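Local coordinates for SusD superfamily protein (PDB 3JQ0) that probably binds nutrient glycans at the bacterial outer membrane, as in other members of the SusD family, at residues Arg111-Phe116 with Pro360-Ala365. Numbering follows the deposited sequence.
Sequences RAYLYF and PIYRYA
Y113 reaches out from helix 97-122 and meets I361 and Y362 at the classic beta bulge where strand 359-363 pairs with strand 243-247 opposite F245. This is buried packing inside the SusD fold, joining a long helix of the N-terminal half to a short two-stranded sheet far along the chain. Y113 has its ring trans to the main-chain nitrogen (chi1 179°), which points it toward the bulge. Y362 comes the other way, the two tyrosine side chains running antiparallel and passing alongside each other, so that Y362 OH arrives at the edge of the Y113 ring, near its plane, 3.8 Å from Y113 CD1. That hydroxyl is hydrogen-bonded to E191 of helix 182-199, which ties down the end of Y362. I361 CG2 touches both tyrosines, which also meet each other: the methyl lies over the centre of one face of Y362, 4.1 Å above the plane, and approaches Y113 obliquely, 4.0 Å from Y113 CZ. Trimming Y113 to an alanine is likely to leave a gap beside I361 CG2 and H117 NE2 without its hydroxyl partner. Y113 OH, hydrogen-bonded to H117 NE2 one helical turn on, also sits 3.5 Å from I361 CG2 and 3.9 Å from I361 CD1.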
ATOM      1  N   ARG A 111      15.264   4.346   6.492  1.00  8.18           N
ATOM      2  CA  ARG A 111      16.156   3.237   6.186  1.00  8.60           C
ATOM      3  C   ARG A 111      15.504   1.893   6.535  1.00  7.54           C
ATOM      4  O   ARG A 111      15.490   0.944   5.737  1.00  7.89           O
ATOM      5  CB  ARG A 111      17.520   3.390   6.889  1.00  8.20           C
ATOM      6  CG  ARG A 111      18.502   2.303   6.493  1.00  9.26           C
ATOM      7  CD  ARG A 111      19.923   2.620   6.826  1.00  9.28           C
ATOM      8  NE  ARG A 111      20.178   2.524   8.244  1.00  9.36           N
ATOM      9  CZ  ARG A 111      21.353   2.825   8.794  1.00  9.65           C
ATOM     10  NH1 ARG A 111      22.291   3.358   8.068  1.00 11.92           N
ATOM     11  NH2 ARG A 111      21.535   2.622  10.062  1.00 11.58           N
ATOM     12  N   ALA A 112      14.924   1.816   7.727  1.00  7.89           N
ATOM     13  CA  ALA A 112      14.220   0.606   8.171  1.00  7.42           C
ATOM     14  C   ALA A 112      13.063   0.287   7.218  1.00  6.98           C
ATOM     15  O   ALA A 112      12.822  -0.875   6.902  1.00  7.46           O
ATOM     16  CB  ALA A 112      13.720   0.799   9.592  1.00  8.31           C
ATOM     17  N   TYR A 113      12.339   1.319   6.785  1.00  6.86           N
ATOM     18  CA  TYR A 113      11.192   1.140   5.902  1.00  7.07           C
ATOM     19  C   TYR A 113      11.587   0.466   4.591  1.00  7.23           C
ATOM     20  O   TYR A 113      10.963  -0.484   4.115  1.00  7.26           O
ATOM     21  CB  TYR A 113      10.569   2.533   5.652  1.00  7.41           C
ATOM     22  CG  TYR A 113       9.382   2.483   4.738  1.00  8.12           C
ATOM     23  CD1 TYR A 113       8.124   2.050   5.176  1.00  7.89           C
ATOM     24  CD2 TYR A 113       9.507   2.834   3.399  1.00  8.54           C
ATOM     25  CE1 TYR A 113       7.033   1.962   4.282  1.00  8.89           C
ATOM     26  CE2 TYR A 113       8.430   2.782   2.542  1.00  9.96           C
ATOM     27  CZ  TYR A 113       7.235   2.317   2.955  1.00  9.35           C
ATOM     28  OH  TYR A 113       6.185   2.168   2.056  1.00 11.54           O
ATOM     29  N   LEU A 114      12.673   0.936   3.988  1.00  6.86           N
ATOM     30  CA  LEU A 114      13.148   0.358   2.750  1.00  7.54           C
ATOM     31  C   LEU A 114      13.651  -1.071   2.968  1.00  6.68           C
ATOM     32  O   LEU A 114      13.321  -1.963   2.186  1.00  7.67           O
ATOM     33  CB  LEU A 114      14.217   1.241   2.094  1.00  7.30           C
ATOM     34  CG  LEU A 114      13.748   2.602   1.627  1.00  8.05           C
ATOM     35  CD1 LEU A 114      14.907   3.446   1.124  1.00 10.81           C
ATOM     36  CD2 LEU A 114      12.673   2.486   0.519  1.00 10.53           C
ATOM     37  N   TYR A 115      14.436  -1.285   4.011  1.00  7.18           N
ATOM     38  CA  TYR A 115      14.892  -2.617   4.293  1.00  7.74           C
ATOM     39  C   TYR A 115      13.755  -3.589   4.572  1.00  7.22           C
ATOM     40  O   TYR A 115      13.886  -4.796   4.279  1.00  7.32           O
ATOM     41  CB  TYR A 115      15.944  -2.674   5.407  1.00  7.96           C
ATOM     42  CG  TYR A 115      17.353  -2.380   4.880  1.00  8.32           C
ATOM     43  CD1 TYR A 115      18.013  -3.288   4.097  1.00  8.87           C
ATOM     44  CD2 TYR A 115      17.978  -1.169   5.137  1.00  8.52           C
ATOM     45  CE1 TYR A 115      19.274  -3.018   3.578  1.00  9.49           C
ATOM     46  CE2 TYR A 115      19.249  -0.900   4.683  1.00  9.68           C
ATOM     47  CZ  TYR A 115      19.900  -1.818   3.901  1.00  9.75           C
ATOM     48  OH  TYR A 115      21.161  -1.590   3.350  1.00 10.65           O
ATOM     49  N   PHE A 116      12.624  -3.110   5.117  1.00  6.94           N
ATOM     50  CA  PHE A 116      11.476  -3.989   5.388  1.00  7.41           C
ATOM     51  C   PHE A 116      10.750  -4.385   4.088  1.00  6.60           C
ATOM     52  O   PHE A 116      10.296  -5.524   3.966  1.00  7.04           O
ATOM     53  CB  PHE A 116      10.568  -3.340   6.419  1.00  6.92           C
ATOM     54  CG  PHE A 116       9.426  -4.209   6.885  1.00  7.37           C
ATOM     55  CD1 PHE A 116       9.634  -5.495   7.363  1.00  7.33           C
ATOM     56  CD2 PHE A 116       8.128  -3.720   6.866  1.00  7.26           C
ATOM     57  CE1 PHE A 116       8.599  -6.272   7.801  1.00  8.41           C
ATOM     58  CE2 PHE A 116       7.081  -4.514   7.305  1.00  8.46           C
ATOM     59  CZ  PHE A 116       7.317  -5.792   7.795  1.00  8.41           C
ATOM     60  N   PRO A 360      -1.316   7.604  -0.179  1.00  6.62           N
ATOM     61  CA  PRO A 360      -1.123   7.250   1.243  1.00  6.42           C
ATOM     62  C   PRO A 360      -0.226   6.033   1.396  1.00  6.45           C
ATOM     63  O   PRO A 360      -0.352   5.075   0.646  1.00  8.00           O
ATOM     64  CB  PRO A 360      -2.549   6.930   1.720  1.00  6.82           C
ATOM     65  CG  PRO A 360      -3.477   7.545   0.710  1.00 11.64           C
ATOM     66  CD  PRO A 360      -2.725   7.456  -0.599  1.00  7.48           C
ATOM     67  N   ILE A 361       0.641   6.082   2.396  1.00  6.65           N
ATOM     68  CA  ILE A 361       1.474   4.946   2.831  1.00  6.61           C
ATOM     69  C   ILE A 361       0.888   4.347   4.088  1.00  6.40           C
ATOM     70  O   ILE A 361       0.621   3.138   4.180  1.00  6.70           O
ATOM     71  CB  ILE A 361       2.959   5.335   2.983  1.00  7.50           C
ATOM     72  CG1 ILE A 361       3.552   5.809   1.648  1.00  7.77           C
ATOM     73  CG2 ILE A 361       3.756   4.199   3.603  1.00  7.87           C
ATOM     74  CD1 ILE A 361       3.636   4.756   0.593  1.00  9.62           C
ATOM     75  N   TYR A 362       0.720   5.187   5.109  1.00  6.40           N
ATOM     76  CA  TYR A 362       0.087   4.779   6.376  1.00  6.59           C
ATOM     77  C   TYR A 362      -1.090   5.670   6.691  1.00  6.45           C
ATOM     78  O   TYR A 362      -0.897   6.893   6.854  1.00  7.98           O
ATOM     79  CB  TYR A 362       1.069   4.797   7.538  1.00  6.82           C
ATOM     80  CG  TYR A 362       2.209   3.807   7.472  1.00  6.48           C
ATOM     81  CD1 TYR A 362       1.975   2.453   7.188  1.00  7.42           C
ATOM     82  CD2 TYR A 362       3.499   4.199   7.728  1.00  7.39           C
ATOM     83  CE1 TYR A 362       2.999   1.532   7.221  1.00  7.26           C
ATOM     84  CE2 TYR A 362       4.545   3.268   7.755  1.00  7.69           C
ATOM     85  CZ  TYR A 362       4.289   1.927   7.486  1.00  7.32           C
ATOM     86  OH  TYR A 362       5.350   1.042   7.548  1.00  8.15           O
ATOM     87  N   ARG A 363      -2.265   5.054   6.818  1.00  7.45           N
ATOM     88  CA  ARG A 363      -3.521   5.697   7.188  1.00  8.45           C
ATOM     89  C   ARG A 363      -4.004   5.229   8.526  1.00  7.14           C
ATOM     90  O   ARG A 363      -3.708   4.078   8.919  1.00  6.88           O
ATOM     91  CB  ARG A 363      -4.677   5.286   6.102  1.00  9.42           C
ATOM     92  CG  ARG A 363      -4.514   5.893   4.782  1.00 11.04           C
ATOM     93  CD  ARG A 363      -5.712   5.922   4.020  1.00  7.91           C
ATOM     94  NE  ARG A 363      -6.175   4.689   3.409  1.00  6.13           N
ATOM     95  CZ  ARG A 363      -7.298   4.069   3.716  1.00  5.97           C
ATOM     96  NH1 ARG A 363      -8.029   4.346   4.781  1.00  6.58           N
ATOM     97  NH2 ARG A 363      -7.704   3.105   2.907  1.00  6.56           N
ATOM     98  N   TYR A 364      -4.837   6.017   9.207  1.00  7.24           N
ATOM     99  CA  TYR A 364      -5.331   5.592  10.497  1.00  7.00           C
ATOM    100  C   TYR A 364      -6.155   4.276  10.422  1.00  7.09           C
ATOM    101  O   TYR A 364      -6.069   3.471  11.346  1.00  7.24           O
ATOM    102  CB  TYR A 364      -6.107   6.694  11.192  1.00  8.11           C
ATOM    103  CG  TYR A 364      -6.400   6.388  12.635  1.00  8.02           C
ATOM    104  CD1 TYR A 364      -5.384   6.315  13.556  1.00  9.79           C
ATOM    105  CD2 TYR A 364      -7.684   6.168  13.101  1.00  9.23           C
ATOM    106  CE1 TYR A 364      -5.641   6.029  14.883  1.00 11.32           C
ATOM    107  CE2 TYR A 364      -7.950   5.904  14.426  1.00  9.74           C
ATOM    108  CZ  TYR A 364      -6.928   5.834  15.319  1.00 10.39           C
ATOM    109  OH  TYR A 364      -7.128   5.548  16.646  1.00 12.76           O
ATOM    110  N   ALA A 365      -6.908   4.025   9.346  1.00  6.96           N
ATOM    111  CA  ALA A 365      -7.612   2.737   9.264  1.00  6.75           C
ATOM    112  C   ALA A 365      -6.614   1.581   9.297  1.00  6.31           C
ATOM    113  O   ALA A 365      -6.955   0.482   9.734  1.00  7.27           O
ATOM    114  CB  ALA A 365      -8.491   2.647   8.030  1.00  7.21           C
TER